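Local coordinates for protein PvdO (PDB 5HHA) that takes part in chromophore maturation in the periplasm, probably that of the siderophore pyoverdine, and belongs to the family of formylglycine-generating enzymes, at residues K75-S80 / E154-Y159; P116-G121 / N195-V200; Y131-N136 / S272-W277. One frame throughout, in Å; residues are numbered along the deposited sequence.

Interaction 1: K75-S80 / E154-Y159; sequences KPFAIS and EAEREY
Phe77 carries its ring with CG between the backbone N and the carbonyl carbon (chi1 62°), which sends it off strand 77-80 to the helix, while Tyr159 has CG anti to its own N (chi1 -179°), which lays its ring beside that of Phe77. The main touch is with Glu156, whose aliphatic part lies against the rim of the phenyl group: Glu156 CG is 3.5 Å from Phe77 CE2 and 3.6 Å from Phe77 CZ. Extended beyond CG, the glutamate then carries its carboxylate over one ring face, the two planes only 20° apart, with OE2 displaced toward the rim and 3.9 Å from Phe77 CE2. Tyr159, one helical turn along, adds an oblique contact between its CD2 and Phe77 CZ at 4.0 Å.

Although the carboxylate is buried, its charge is met: OE1 forms a salt bridge with Arg150 and a hydrogen bond with Ser153 N, just ahead of the helix, and both would be expected to favour the ionised form. The hydroxyl of Tyr159 is held by the carbonyl of Pro46, in the strand that pairs with 77-80. Phe77 thus fills the interface between helix 154-162 and the mixed sheet, at strand 77-80, which pairs antiparallel with both of its neighbours, a strand-to-helix packing within the core of the FGE-sulfatase domain.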
ATOM      1  N   LYS A  75       3.031 -17.222  10.330  1.00 13.18           N
ATOM      2  CA  LYS A  75       3.366 -16.446  11.512  1.00 14.79           C
ATOM      3  C   LYS A  75       2.730 -15.066  11.445  1.00 14.09           C
ATOM      4  O   LYS A  75       2.636 -14.461  10.357  1.00 12.80           O
ATOM      5  CB  LYS A  75       4.886 -16.274  11.624  1.00 17.98           C
ATOM      6  CG  LYS A  75       5.648 -17.578  11.785  1.00 21.81           C
ATOM      7  CD  LYS A  75       7.096 -17.337  12.175  1.00 27.80           C
ATOM      8  CE  LYS A  75       7.781 -18.672  12.460  1.00 34.11           C
ATOM      9  NZ  LYS A  75       9.176 -18.507  12.974  1.00 45.00           N
ATOM     10  N   PRO A  76       2.298 -14.546  12.585  1.00 12.68           N
ATOM     11  CA  PRO A  76       1.879 -13.143  12.584  1.00 13.49           C
ATOM     12  C   PRO A  76       3.037 -12.217  12.188  1.00 13.27           C
ATOM     13  O   PRO A  76       4.207 -12.549  12.341  1.00 13.85           O
ATOM     14  CB  PRO A  76       1.434 -12.902  14.024  1.00 14.34           C
ATOM     15  CG  PRO A  76       2.119 -13.954  14.823  1.00 22.51           C
ATOM     16  CD  PRO A  76       2.335 -15.131  13.939  1.00 15.76           C
ATOM     17  N   PHE A  77       2.695 -11.061  11.623  1.00 13.24           N
ATOM     18  CA  PHE A  77       3.687 -10.092  11.171  1.00 12.08           C
ATOM     19  C   PHE A  77       3.018  -8.735  11.237  1.00 12.10           C
ATOM     20  O   PHE A  77       1.794  -8.637  11.312  1.00 11.50           O
ATOM     21  CB  PHE A  77       4.166 -10.398   9.747  1.00 12.60           C
ATOM     22  CG  PHE A  77       3.084 -10.336   8.720  1.00 11.13           C
ATOM     23  CD1 PHE A  77       2.190 -11.376   8.560  1.00 12.71           C
ATOM     24  CD2 PHE A  77       2.982  -9.227   7.879  1.00 10.99           C
ATOM     25  CE1 PHE A  77       1.180 -11.307   7.600  1.00 11.93           C
ATOM     26  CE2 PHE A  77       1.997  -9.156   6.907  1.00 12.06           C
ATOM     27  CZ  PHE A  77       1.097 -10.182   6.770  1.00 11.36           C
ATOM     28  N   ALA A  78       3.807  -7.667  11.261  1.00 11.10           N
ATOM     29  CA  ALA A  78       3.251  -6.321  11.349  1.00 11.04           C
ATOM     30  C   ALA A  78       3.368  -5.590  10.015  1.00  7.83           C
ATOM     31  O   ALA A  78       4.325  -5.785   9.273  1.00  9.15           O
ATOM     32  CB  ALA A  78       3.969  -5.545  12.440  1.00 12.60           C
ATOM     33  N   ILE A  79       2.403  -4.717   9.764  1.00  9.53           N
ATOM     34  CA  ILE A  79       2.499  -3.754   8.662  1.00  8.77           C
ATOM     35  C   ILE A  79       2.186  -2.389   9.204  1.00  9.21           C
ATOM     36  O   ILE A  79       1.563  -2.258  10.242  1.00  9.48           O
ATOM     37  CB  ILE A  79       1.568  -4.109   7.455  1.00  9.76           C
ATOM     38  CG1 ILE A  79       0.099  -3.944   7.829  1.00 10.13           C
ATOM     39  CG2 ILE A  79       1.860  -5.479   6.901  1.00  8.95           C
ATOM     40  CD1 ILE A  79      -0.818  -3.960   6.586  1.00  9.29           C
ATOM     41  N   SER A  80       2.595  -1.359   8.483  1.00  8.13           N
ATOM     42  CA  SER A  80       2.228  -0.013   8.895  1.00  9.22           C
ATOM     43  C   SER A  80       0.721   0.165   8.696  1.00  8.68           C
ATOM     44  O   SER A  80       0.171  -0.167   7.631  1.00  8.88           O
ATOM     45  CB  SER A  80       3.088   1.019   8.184  1.00  8.49           C
ATOM     46  OG  SER A  80       3.011   0.942   6.774  1.00  9.36           O
ATOM     47  N   GLU A 154       3.004  -8.689  -2.240  1.00  7.86           N
ATOM     48  CA  GLU A 154       1.679  -8.452  -2.815  1.00  8.38           C
ATOM     49  C   GLU A 154       0.621  -9.213  -2.029  1.00  7.76           C
ATOM     50  O   GLU A 154      -0.472  -8.710  -1.764  1.00  8.15           O
ATOM     51  CB  GLU A 154       1.651  -8.843  -4.288  1.00  6.99           C
ATOM     52  CG  GLU A 154       0.373  -8.384  -4.980  1.00  8.10           C
ATOM     53  CD  GLU A 154       0.251  -8.694  -6.453  1.00  8.76           C
ATOM     54  OE1 GLU A 154       1.098  -9.416  -7.008  1.00  9.41           O
ATOM     55  OE2 GLU A 154      -0.704  -8.144  -7.055  1.00  8.86           O
ATOM     56  N   ALA A 155       0.939 -10.452  -1.666  1.00  7.89           N
ATOM     57  CA  ALA A 155      -0.003 -11.255  -0.894  1.00  7.91           C
ATOM     58  C   ALA A 155      -0.298 -10.638   0.471  1.00  7.88           C
ATOM     59  O   ALA A 155      -1.445 -10.595   0.930  1.00  7.84           O
ATOM     60  CB  ALA A 155       0.557 -12.660  -0.725  1.00  9.19           C
ATOM     61  N   GLU A 156       0.739 -10.150   1.159  1.00  7.51           N
ATOM     62  CA  GLU A 156       0.542  -9.481   2.448  1.00  8.07           C
ATOM     63  C   GLU A 156      -0.356  -8.265   2.296  1.00  7.79           C
ATOM     64  O   GLU A 156      -1.200  -7.989   3.131  1.00  7.75           O
ATOM     65  CB  GLU A 156       1.876  -9.038   3.054  1.00  9.68           C
ATOM     66  CG  GLU A 156       2.709 -10.178   3.600  1.00  9.89           C
ATOM     67  CD  GLU A 156       4.134  -9.790   3.947  1.00 10.29           C
ATOM     68  OE1 GLU A 156       4.607  -8.712   3.549  1.00 10.33           O
ATOM     69  OE2 GLU A 156       4.789 -10.615   4.627  1.00 11.55           O
ATOM     70  N   ARG A 157      -0.159  -7.531   1.204  1.00  7.63           N
ATOM     71  CA  ARG A 157      -0.932  -6.325   0.978  1.00  7.61           C
ATOM     72  C   ARG A 157      -2.416  -6.673   0.760  1.00  7.26           C
ATOM     73  O   ARG A 157      -3.304  -6.058   1.369  1.00  7.62           O
ATOM     74  CB  ARG A 157      -0.336  -5.508  -0.167  1.00  8.08           C
ATOM     75  CG  ARG A 157      -0.600  -4.005  -0.104  1.00  8.56           C
ATOM     76  CD  ARG A 157      -2.039  -3.607  -0.411  1.00  7.04           C
ATOM     77  NE  ARG A 157      -2.174  -2.151  -0.407  1.00  7.43           N
ATOM     78  CZ  ARG A 157      -3.306  -1.505  -0.646  1.00  6.97           C
ATOM     79  NH1 ARG A 157      -4.371  -2.162  -1.072  1.00  7.51           N
ATOM     80  NH2 ARG A 157      -3.355  -0.198  -0.486  1.00  7.47           N
ATOM     81  N   GLU A 158      -2.700  -7.653  -0.086  1.00  7.73           N
ATOM     82  CA  GLU A 158      -4.112  -8.016  -0.288  1.00  8.21           C
ATOM     83  C   GLU A 158      -4.720  -8.581   1.000  1.00  7.62           C
ATOM     84  O   GLU A 158      -5.854  -8.292   1.327  1.00  8.17           O
ATOM     85  CB  GLU A 158      -4.302  -8.987  -1.448  1.00  7.10           C
ATOM     86  CG  GLU A 158      -5.805  -9.200  -1.773  1.00  8.06           C
ATOM     87  CD  GLU A 158      -6.091  -9.953  -3.060  1.00  7.19           C
ATOM     88  OE1 GLU A 158      -5.470  -9.650  -4.091  1.00  7.52           O
ATOM     89  OE2 GLU A 158      -6.988 -10.835  -3.005  1.00  8.00           O
ATOM     90  N   TYR A 159      -3.946  -9.371   1.740  1.00  7.96           N
ATOM     91  CA  TYR A 159      -4.407  -9.933   3.016  1.00  8.42           C
ATOM     92  C   TYR A 159      -4.824  -8.811   3.955  1.00  8.62           C
ATOM     93  O   TYR A 159      -5.864  -8.843   4.594  1.00  8.04           O
ATOM     94  CB  TYR A 159      -3.280 -10.732   3.630  1.00  8.81           C
ATOM     95  CG  TYR A 159      -3.543 -11.426   4.947  1.00  8.76           C
ATOM     96  CD1 TYR A 159      -4.521 -12.414   5.049  1.00  9.91           C
ATOM     97  CD2 TYR A 159      -2.732 -11.188   6.055  1.00 10.66           C
ATOM     98  CE1 TYR A 159      -4.699 -13.122   6.232  1.00 11.45           C
ATOM     99  CE2 TYR A 159      -2.922 -11.877   7.248  1.00 10.81           C
ATOM    100  CZ  TYR A 159      -3.889 -12.859   7.305  1.00 11.52           C
ATOM    101  OH  TYR A 159      -4.107 -13.622   8.446  1.00 13.63           O
TER

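Interaction 2: P116-G121 / N195-V200; sequences PRYQQG and NFTSPV
Tyr118 and Phe196 lie almost parallel, their planes 18° apart, but slid so far past each other that the rings barely overlap and their centroids stand 5.0 Å apart. Each ring instead receives the other residue's methylene. Tyr118 CB sits over the middle of the phenyl group, 3.5 Å from the Phe196 ring centroid, and Phe196 CB in turn lies over one face of the phenol, 3.9 Å from the Tyr118 ring centroid and offset toward its rim. The result is a reciprocal pair of CH-pi contacts rather than a true offset stack. On the opposite face of the phenol comes Pro116 CB, so that the tyrosine ring is gripped between its own loop and segment 195-200. Trp254 meets both rings edge to face, completing an aromatic cluster.

The cluster ties together two long loops of the FGE-sulfatase fold, which has little regular secondary structure, and it lies beside the calcium site: the side chain of Phe196 is about 8 Å from the ion, and the Phe196 carbonyl accepts a hydrogen bond from ND2 of the calcium ligand Asn186.

Thr197 crosses the phenol at about a right angle, placing its CG2 methyl 3.5 Å from Tyr118 OH. Its OG1 lies between the backbone N and the carbonyl carbon (chi1 56°), turned to a water that also bonds the tyrosine hydroxyl. This water lies at the edge of the phenol, in the ring plane, and donates to both Tyr118 OH at 2.9 Å and Thr197 OG1 at 2.8 Å. Both hydroxyls also have protein partners, the carbonyl O of Asp276 for Tyr118 and OE1 of Gln124 for Thr197, and these bonds orient the two hydroxyls at the buried end of the contact.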
ATOM      1  N   PRO A 116       5.481  16.310  -4.091  1.00 10.34           N
ATOM      2  CA  PRO A 116       4.543  16.473  -5.200  1.00 10.32           C
ATOM      3  C   PRO A 116       4.219  17.953  -5.413  1.00 11.81           C
ATOM      4  O   PRO A 116       4.657  18.796  -4.620  1.00 13.60           O
ATOM      5  CB  PRO A 116       3.320  15.716  -4.695  1.00 10.35           C
ATOM      6  CG  PRO A 116       3.323  15.996  -3.236  1.00  9.75           C
ATOM      7  CD  PRO A 116       4.781  16.026  -2.826  1.00 11.93           C
ATOM      8  N   ARG A 117       3.418  18.272  -6.415  1.00  9.97           N
ATOM      9  CA  ARG A 117       3.064  19.668  -6.697  0.64 11.49           C
ATOM     10  C   ARG A 117       1.899  20.133  -5.833  1.00 13.06           C
ATOM     11  O   ARG A 117       1.744  21.332  -5.593  1.00 13.85           O
ATOM     12  CB  ARG A 117       2.675  19.851  -8.153  0.64 12.89           C
ATOM     13  CG  ARG A 117       3.809  19.628  -9.151  0.64 16.06           C
ATOM     14  CD  ARG A 117       5.041  20.441  -8.808  0.64 26.78           C
ATOM     15  NE  ARG A 117       5.896  19.733  -7.863  0.64 15.40           N
ATOM     16  CZ  ARG A 117       6.732  20.310  -7.005  0.64 24.63           C
ATOM     17  NH1 ARG A 117       6.857  21.623  -6.958  0.64 20.48           N
ATOM     18  NH2 ARG A 117       7.455  19.569  -6.187  0.64 27.01           N
ATOM     19  N   TYR A 118       1.053  19.216  -5.383  1.00 12.50           N
ATOM     20  CA  TYR A 118      -0.089  19.557  -4.559  1.00 12.47           C
ATOM     21  C   TYR A 118       0.320  19.773  -3.121  1.00 11.15           C
ATOM     22  O   TYR A 118       1.366  19.332  -2.666  1.00 11.91           O
ATOM     23  CB  TYR A 118      -1.201  18.498  -4.686  1.00 12.06           C
ATOM     24  CG  TYR A 118      -0.776  17.067  -4.350  1.00  9.99           C
ATOM     25  CD1 TYR A 118      -0.514  16.688  -3.053  1.00 10.34           C
ATOM     26  CD2 TYR A 118      -0.688  16.103  -5.339  1.00 11.01           C
ATOM     27  CE1 TYR A 118      -0.138  15.396  -2.736  1.00  8.63           C
ATOM     28  CE2 TYR A 118      -0.329  14.782  -5.023  1.00  8.74           C
ATOM     29  CZ  TYR A 118      -0.058  14.447  -3.729  1.00  9.45           C
ATOM     30  OH  TYR A 118       0.348  13.161  -3.377  1.00  8.78           O
ATOM     31  N   GLN A 119      -0.530  20.481  -2.384  1.00 11.63           N
ATOM     32  CA  GLN A 119      -0.258  20.716  -0.985  1.00 11.78           C
ATOM     33  C   GLN A 119      -0.198  19.391  -0.230  1.00 11.71           C
ATOM     34  O   GLN A 119      -1.101  18.562  -0.335  1.00 11.34           O
ATOM     35  CB  GLN A 119      -1.340  21.622  -0.390  1.00 13.12           C
ATOM     36  CG  GLN A 119      -1.296  23.043  -0.961  1.00 15.47           C
ATOM     37  CD  GLN A 119      -2.438  23.928  -0.522  1.00 16.68           C
ATOM     38  OE1 GLN A 119      -2.979  24.713  -1.321  1.00 26.34           O
ATOM     39  NE2 GLN A 119      -2.771  23.856   0.707  1.00 18.04           N
ATOM     40  N   GLN A 120       0.839  19.233   0.573  1.00 10.56           N
ATOM     41  CA  GLN A 120       1.136  17.964   1.235  1.00 11.10           C
ATOM     42  C   GLN A 120       1.645  18.218   2.644  1.00 12.66           C
ATOM     43  O   GLN A 120       2.838  18.516   2.858  1.00 16.94           O
ATOM     44  CB  GLN A 120       2.193  17.168   0.458  1.00 12.42           C
ATOM     45  CG  GLN A 120       2.500  15.797   1.063  1.00 10.82           C
ATOM     46  CD  GLN A 120       3.838  15.257   0.600  1.00 10.54           C
ATOM     47  OE1 GLN A 120       4.824  16.004   0.505  1.00 11.96           O
ATOM     48  NE2 GLN A 120       3.899  13.954   0.325  1.00 10.61           N
ATOM     49  N   GLY A 121       0.759  18.093   3.613  1.00 10.73           N
ATOM     50  CA  GLY A 121       1.143  18.198   5.002  1.00 12.28           C
ATOM     51  C   GLY A 121       1.820  16.930   5.506  1.00 10.95           C
ATOM     52  O   GLY A 121       1.900  15.914   4.801  1.00 10.87           O
ATOM     53  N   ASN A 195      -9.315  16.611  -2.934  1.00  8.64           N
ATOM     54  CA  ASN A 195      -8.951  16.529  -4.335  1.00 10.59           C
ATOM     55  C   ASN A 195      -7.706  15.700  -4.556  1.00 10.18           C
ATOM     56  O   ASN A 195      -7.650  14.949  -5.516  1.00 11.60           O
ATOM     57  CB  ASN A 195      -8.696  17.906  -4.938  1.00 10.82           C
ATOM     58  CG  ASN A 195      -9.892  18.825  -4.842  1.00 12.21           C
ATOM     59  OD1 ASN A 195      -9.763  20.028  -4.457  1.00 15.54           O
ATOM     60  ND2 ASN A 195     -11.050  18.316  -5.195  1.00 11.17           N
ATOM     61  N   PHE A 196      -6.698  15.900  -3.721  1.00  9.70           N
ATOM     62  CA  PHE A 196      -5.471  15.122  -3.768  1.00 10.01           C
ATOM     63  C   PHE A 196      -5.474  14.148  -2.597  1.00  9.56           C
ATOM     64  O   PHE A 196      -6.529  13.641  -2.240  1.00  9.62           O
ATOM     65  CB  PHE A 196      -4.259  16.058  -3.809  1.00 12.56           C
ATOM     66  CG  PHE A 196      -4.344  17.048  -4.927  1.00 13.81           C
ATOM     67  CD1 PHE A 196      -4.013  16.686  -6.207  1.00 13.94           C
ATOM     68  CD2 PHE A 196      -4.833  18.323  -4.696  1.00 14.23           C
ATOM     69  CE1 PHE A 196      -4.114  17.595  -7.251  1.00 19.04           C
ATOM     70  CE2 PHE A 196      -4.939  19.249  -5.737  1.00 15.51           C
ATOM     71  CZ  PHE A 196      -4.584  18.880  -6.999  1.00 16.74           C
ATOM     72  N   THR A 197      -4.317  13.825  -2.019  1.00  9.10           N
ATOM     73  CA  THR A 197      -4.301  12.871  -0.901  1.00  8.76           C
ATOM     74  C   THR A 197      -4.900  13.494   0.361  1.00  8.57           C
ATOM     75  O   THR A 197      -5.009  14.737   0.483  1.00  9.87           O
ATOM     76  CB  THR A 197      -2.897  12.350  -0.622  1.00  9.00           C
ATOM     77  OG1 THR A 197      -2.047  13.478  -0.383  1.00  9.04           O
ATOM     78  CG2 THR A 197      -2.361  11.543  -1.790  1.00  9.65           C
ATOM     79  N   SER A 198      -5.271  12.639   1.294  1.00  8.34           N
ATOM     80  CA  SER A 198      -5.816  12.998   2.581  1.00  8.49           C
ATOM     81  C   SER A 198      -4.831  12.572   3.657  1.00  9.32           C
ATOM     82  O   SER A 198      -4.029  11.666   3.477  1.00  8.71           O
ATOM     83  CB  SER A 198      -7.150  12.260   2.788  1.00  8.85           C
ATOM     84  OG  SER A 198      -7.047  10.877   2.391  1.00  9.01           O
ATOM     85  N   PRO A 199      -4.883  13.224   4.828  1.00  9.27           N
ATOM     86  CA  PRO A 199      -4.056  12.734   5.925  1.00  9.44           C
ATOM     87  C   PRO A 199      -4.353  11.273   6.152  1.00  8.53           C
ATOM     88  O   PRO A 199      -5.494  10.838   6.040  1.00  8.82           O
ATOM     89  CB  PRO A 199      -4.497  13.590   7.128  1.00 11.19           C
ATOM     90  CG  PRO A 199      -5.130  14.792   6.522  1.00 12.27           C
ATOM     91  CD  PRO A 199      -5.715  14.375   5.200  1.00  9.29           C
ATOM     92  N   VAL A 200      -3.347  10.500   6.511  1.00  9.10           N
ATOM     93  CA  VAL A 200      -3.571   9.080   6.723  1.00  9.79           C
ATOM     94  C   VAL A 200      -4.598   8.893   7.838  1.00 10.34           C
ATOM     95  O   VAL A 200      -4.604   9.642   8.835  1.00 10.41           O
ATOM     96  CB  VAL A 200      -2.257   8.331   7.007  1.00  8.70           C
ATOM     97  CG1 VAL A 200      -1.298   8.498   5.823  1.00 10.78           C
ATOM     98  CG2 VAL A 200      -1.610   8.797   8.331  1.00 10.80           C
TER
HETATM   99  O   HOH W   1       0.649  12.826  -0.487  1.00  9.40           O

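Interaction 3: Y131-N136 / S272-W277; sequences YNDVKN and SDRGDW
The first turn of helix 131-145 is joined by a salt bridge to the loop between strands 266-269 and 278-285, through Asp133 on the helix and Arg274 on the loop. The link is a single-oxygen one: Arg274 NH1 donates to Asp133 OD2 over 2.8 Å, whereas the same oxygen is 3.4 Å from Arg274 NH2. The donor meets the oxygen nearly along its C-O axis, yet the bond is bent, 137° at the hydrogen, in part because OD2 lies 28° out of the guanidinium plane. Carboxylate and guanidinium planes stand 60° apart, so the pair is not the flat, two-pronged kind.

Arg274 reaches the helix through a bend in its chain at chi3 that turns the guanidinium group to the aspartate. Water 2 spans the other side of the pair, donating to Asp133 OD1 at 2.8 Å and accepting a weak bond from Arg274 NH2 at 3.3 Å. Arg274 NH1 has a second acceptor in the carbonyl O of Cys128, a half-cystine paired with Cys111, while Arg274 NH2 makes a long, weak ion pair with Asp130. Cys128 also shares a backbone hydrogen bond with Gly275, so the segment entering the helix and the loop are tied by main chain as well as side chain. Asp133 N donates to Asp130 OD1 at the start of the helix, and the positive end of the helix dipole would tend to favour the charged form of both aspartates. The arrangement is a near-surface salt bridge fastening a helix N-terminus to an irregular loop beside a disulfide, within the loop-rich FGE-sulfatase domain.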
ATOM      1  N   TYR A 131      11.045   2.391  -6.126  1.00  8.84           N
ATOM      2  CA  TYR A 131      11.087   1.104  -5.431  1.00  9.47           C
ATOM      3  C   TYR A 131      12.321   0.991  -4.529  1.00  9.35           C
ATOM      4  O   TYR A 131      12.231   0.602  -3.378  1.00 10.62           O
ATOM      5  CB  TYR A 131      11.060   0.013  -6.496  1.00 11.00           C
ATOM      6  CG  TYR A 131      11.116  -1.438  -6.086  1.00  9.62           C
ATOM      7  CD1 TYR A 131      12.333  -2.083  -5.922  1.00 11.48           C
ATOM      8  CD2 TYR A 131       9.957  -2.199  -5.990  1.00 11.05           C
ATOM      9  CE1 TYR A 131      12.407  -3.445  -5.645  1.00 12.41           C
ATOM     10  CE2 TYR A 131      10.018  -3.578  -5.712  1.00  9.87           C
ATOM     11  CZ  TYR A 131      11.247  -4.180  -5.532  1.00 10.06           C
ATOM     12  OH  TYR A 131      11.343  -5.547  -5.292  1.00 11.71           O
ATOM     13  N   ASN A 132      13.477   1.347  -5.077  1.00 10.47           N
ATOM     14  CA  ASN A 132      14.713   1.312  -4.302  0.61 12.63           C
ATOM     15  C   ASN A 132      14.714   2.285  -3.128  1.00 11.62           C
ATOM     16  O   ASN A 132      15.267   1.993  -2.070  1.00 12.63           O
ATOM     17  CB  ASN A 132      15.900   1.606  -5.219  0.61 15.23           C
ATOM     18  CG  ASN A 132      17.218   1.254  -4.584  0.61 18.50           C
ATOM     19  OD1 ASN A 132      17.529   0.082  -4.390  0.61 23.88           O
ATOM     20  ND2 ASN A 132      18.000   2.268  -4.251  0.61 20.49           N
ATOM     21  N   ASP A 133      14.073   3.437  -3.310  1.00 12.10           N
ATOM     22  CA  ASP A 133      13.976   4.388  -2.222  1.00 12.34           C
ATOM     23  C   ASP A 133      13.265   3.753  -1.028  1.00 10.68           C
ATOM     24  O   ASP A 133      13.630   3.986   0.123  1.00 12.26           O
ATOM     25  CB  ASP A 133      13.155   5.607  -2.646  1.00 11.27           C
ATOM     26  CG  ASP A 133      13.878   6.526  -3.601  1.00 14.22           C
ATOM     27  OD1 ASP A 133      15.119   6.641  -3.525  1.00 17.13           O
ATOM     28  OD2 ASP A 133      13.179   7.175  -4.407  1.00 13.44           O
ATOM     29  N   VAL A 134      12.205   2.991  -1.305  1.00 11.54           N
ATOM     30  CA  VAL A 134      11.473   2.291  -0.256  1.00 11.18           C
ATOM     31  C   VAL A 134      12.375   1.275   0.428  1.00 10.57           C
ATOM     32  O   VAL A 134      12.398   1.181   1.654  1.00 11.55           O
ATOM     33  CB  VAL A 134      10.195   1.608  -0.812  1.00 11.59           C
ATOM     34  CG1 VAL A 134       9.538   0.772   0.259  1.00 12.03           C
ATOM     35  CG2 VAL A 134       9.220   2.662  -1.326  1.00 11.79           C
ATOM     36  N   LYS A 135      13.124   0.515  -0.354  1.00 11.07           N
ATOM     37  CA  LYS A 135      14.057  -0.434   0.240  1.00 11.25           C
ATOM     38  C   LYS A 135      15.066   0.294   1.121  1.00 12.24           C
ATOM     39  O   LYS A 135      15.400  -0.187   2.217  1.00 12.99           O
ATOM     40  CB  LYS A 135      14.770  -1.247  -0.845  1.00 13.31           C
ATOM     41  CG  LYS A 135      13.812  -2.153  -1.628  1.00 15.08           C
ATOM     42  CD  LYS A 135      14.488  -2.914  -2.748  1.00 21.42           C
ATOM     43  CE  LYS A 135      15.509  -3.897  -2.212  1.00 32.17           C
ATOM     44  NZ  LYS A 135      14.848  -5.055  -1.557  1.00 41.00           N
ATOM     45  N   ASN A 136      15.565   1.441   0.663  1.00 12.03           N
ATOM     46  CA  ASN A 136      16.523   2.212   1.463  1.00 11.55           C
ATOM     47  C   ASN A 136      15.932   2.714   2.758  1.00 12.60           C
ATOM     48  O   ASN A 136      16.598   2.662   3.804  1.00 13.48           O
ATOM     49  CB  ASN A 136      17.086   3.377   0.666  1.00 13.66           C
ATOM     50  CG  ASN A 136      18.006   2.947  -0.436  1.00 16.64           C
ATOM     51  OD1 ASN A 136      18.518   1.835  -0.437  1.00 17.32           O
ATOM     52  ND2 ASN A 136      18.238   3.839  -1.382  1.00 19.35           N
ATOM     53  N   SER A 272      12.029   1.991 -11.303  1.00 11.05           N
ATOM     54  CA  SER A 272      12.652   3.305 -11.304  1.00 11.78           C
ATOM     55  C   SER A 272      11.618   4.417 -11.466  1.00 11.12           C
ATOM     56  O   SER A 272      11.989   5.583 -11.410  1.00 12.82           O
ATOM     57  CB  SER A 272      13.713   3.383 -12.411  1.00 14.87           C
ATOM     58  OG  SER A 272      13.124   3.174 -13.684  1.00 17.09           O
ATOM     59  N   ASP A 273      10.343   4.089 -11.693  1.00 10.79           N
ATOM     60  CA  ASP A 273       9.279   5.090 -11.761  1.00 11.55           C
ATOM     61  C   ASP A 273       9.043   5.699 -10.372  1.00 10.74           C
ATOM     62  O   ASP A 273       9.348   5.087  -9.346  1.00 10.62           O
ATOM     63  CB  ASP A 273       7.943   4.451 -12.205  1.00 12.03           C
ATOM     64  CG  ASP A 273       7.893   4.048 -13.667  1.00 15.97           C
ATOM     65  OD1 ASP A 273       8.724   4.502 -14.480  1.00 17.14           O
ATOM     66  OD2 ASP A 273       6.959   3.278 -14.007  1.00 16.08           O
ATOM     67  N   ARG A 274       8.475   6.893 -10.355  1.00 10.45           N
ATOM     68  CA  ARG A 274       7.949   7.469  -9.131  1.00  9.65           C
ATOM     69  C   ARG A 274       6.797   8.364  -9.536  1.00 10.15           C
ATOM     70  O   ARG A 274       6.656   8.759 -10.703  1.00 11.55           O
ATOM     71  CB  ARG A 274       9.024   8.248  -8.361  1.00 10.59           C
ATOM     72  CG  ARG A 274       9.540   9.486  -9.070  1.00 12.77           C
ATOM     73  CD  ARG A 274      10.707  10.115  -8.330  1.00 12.88           C
ATOM     74  NE  ARG A 274      11.891   9.272  -8.425  1.00 13.17           N
ATOM     75  CZ  ARG A 274      12.627   8.855  -7.401  1.00 12.00           C
ATOM     76  NH1 ARG A 274      12.334   9.181  -6.153  1.00 12.36           N
ATOM     77  NH2 ARG A 274      13.685   8.088  -7.622  1.00 13.69           N
ATOM     78  N   GLY A 275       5.964   8.714  -8.578  1.00  9.26           N
ATOM     79  CA  GLY A 275       4.874   9.623  -8.871  1.00 10.92           C
ATOM     80  C   GLY A 275       4.236  10.142  -7.617  1.00  8.05           C
ATOM     81  O   GLY A 275       4.410   9.604  -6.540  1.00  9.32           O
ATOM     82  N   ASP A 276       3.425  11.175  -7.794  1.00  9.13           N
ATOM     83  CA  ASP A 276       2.694  11.800  -6.703  1.00  8.94           C
ATOM     84  C   ASP A 276       1.458  10.987  -6.269  1.00  8.19           C
ATOM     85  O   ASP A 276       0.637  11.416  -5.448  1.00  8.75           O
ATOM     86  CB  ASP A 276       2.313  13.233  -7.089  1.00 10.47           C
ATOM     87  CG  ASP A 276       1.285  13.306  -8.197  1.00 11.33           C
ATOM     88  OD1 ASP A 276       0.627  12.296  -8.506  1.00 11.32           O
ATOM     89  OD2 ASP A 276       1.101  14.423  -8.741  1.00 12.23           O
ATOM     90  N   TRP A 277       1.385   9.767  -6.821  1.00  8.94           N
ATOM     91  CA  TRP A 277       0.272   8.849  -6.632  1.00  9.26           C
ATOM     92  C   TRP A 277       0.747   7.476  -6.148  1.00  9.07           C
ATOM     93  O   TRP A 277      -0.084   6.596  -5.959  1.00  8.80           O
ATOM     94  CB  TRP A 277      -0.488   8.709  -7.953  1.00  9.97           C
ATOM     95  CG  TRP A 277       0.354   8.300  -9.097  1.00  9.40           C
ATOM     96  CD1 TRP A 277       1.175   9.080  -9.866  1.00 11.49           C
ATOM     97  CD2 TRP A 277       0.454   6.980  -9.624  1.00  9.89           C
ATOM     98  NE1 TRP A 277       1.787   8.323 -10.828  1.00 11.26           N
ATOM     99  CE2 TRP A 277       1.356   7.028 -10.703  1.00 10.66           C
ATOM    100  CE3 TRP A 277      -0.142   5.751  -9.301  1.00 10.30           C
ATOM    101  CZ2 TRP A 277       1.669   5.908 -11.453  1.00 13.57           C
ATOM    102  CZ3 TRP A 277       0.188   4.635 -10.048  1.00 11.10           C
ATOM    103  CH2 TRP A 277       1.069   4.726 -11.108  1.00 11.98           C
TER
HETATM  104  O   HOH W   2      16.152   8.520  -5.400  1.00 18.25           O

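Overall arrangement
All three contacts lie within one FGE-sulfatase domain, and along the chain their segments alternate, so each closes a loop that crosses the other two. Interaction 1 joins strand 77-80 of the mixed sheet to helix 154-162; its centre is about 25 Å from that of interaction 2, on the opposite side of the chain's centre, and about 20 Å from that of interaction 3. Interactions 2 and 3, with centres about 17 Å apart, touch directly through Asp276, which follows the salt-bridged Arg274 by two residues. The loop 272-277 thereby links helix 131-145 to the aromatic cluster near the calcium site before the chain enters strand 278-285, the antiparallel neighbour of strand 77-80.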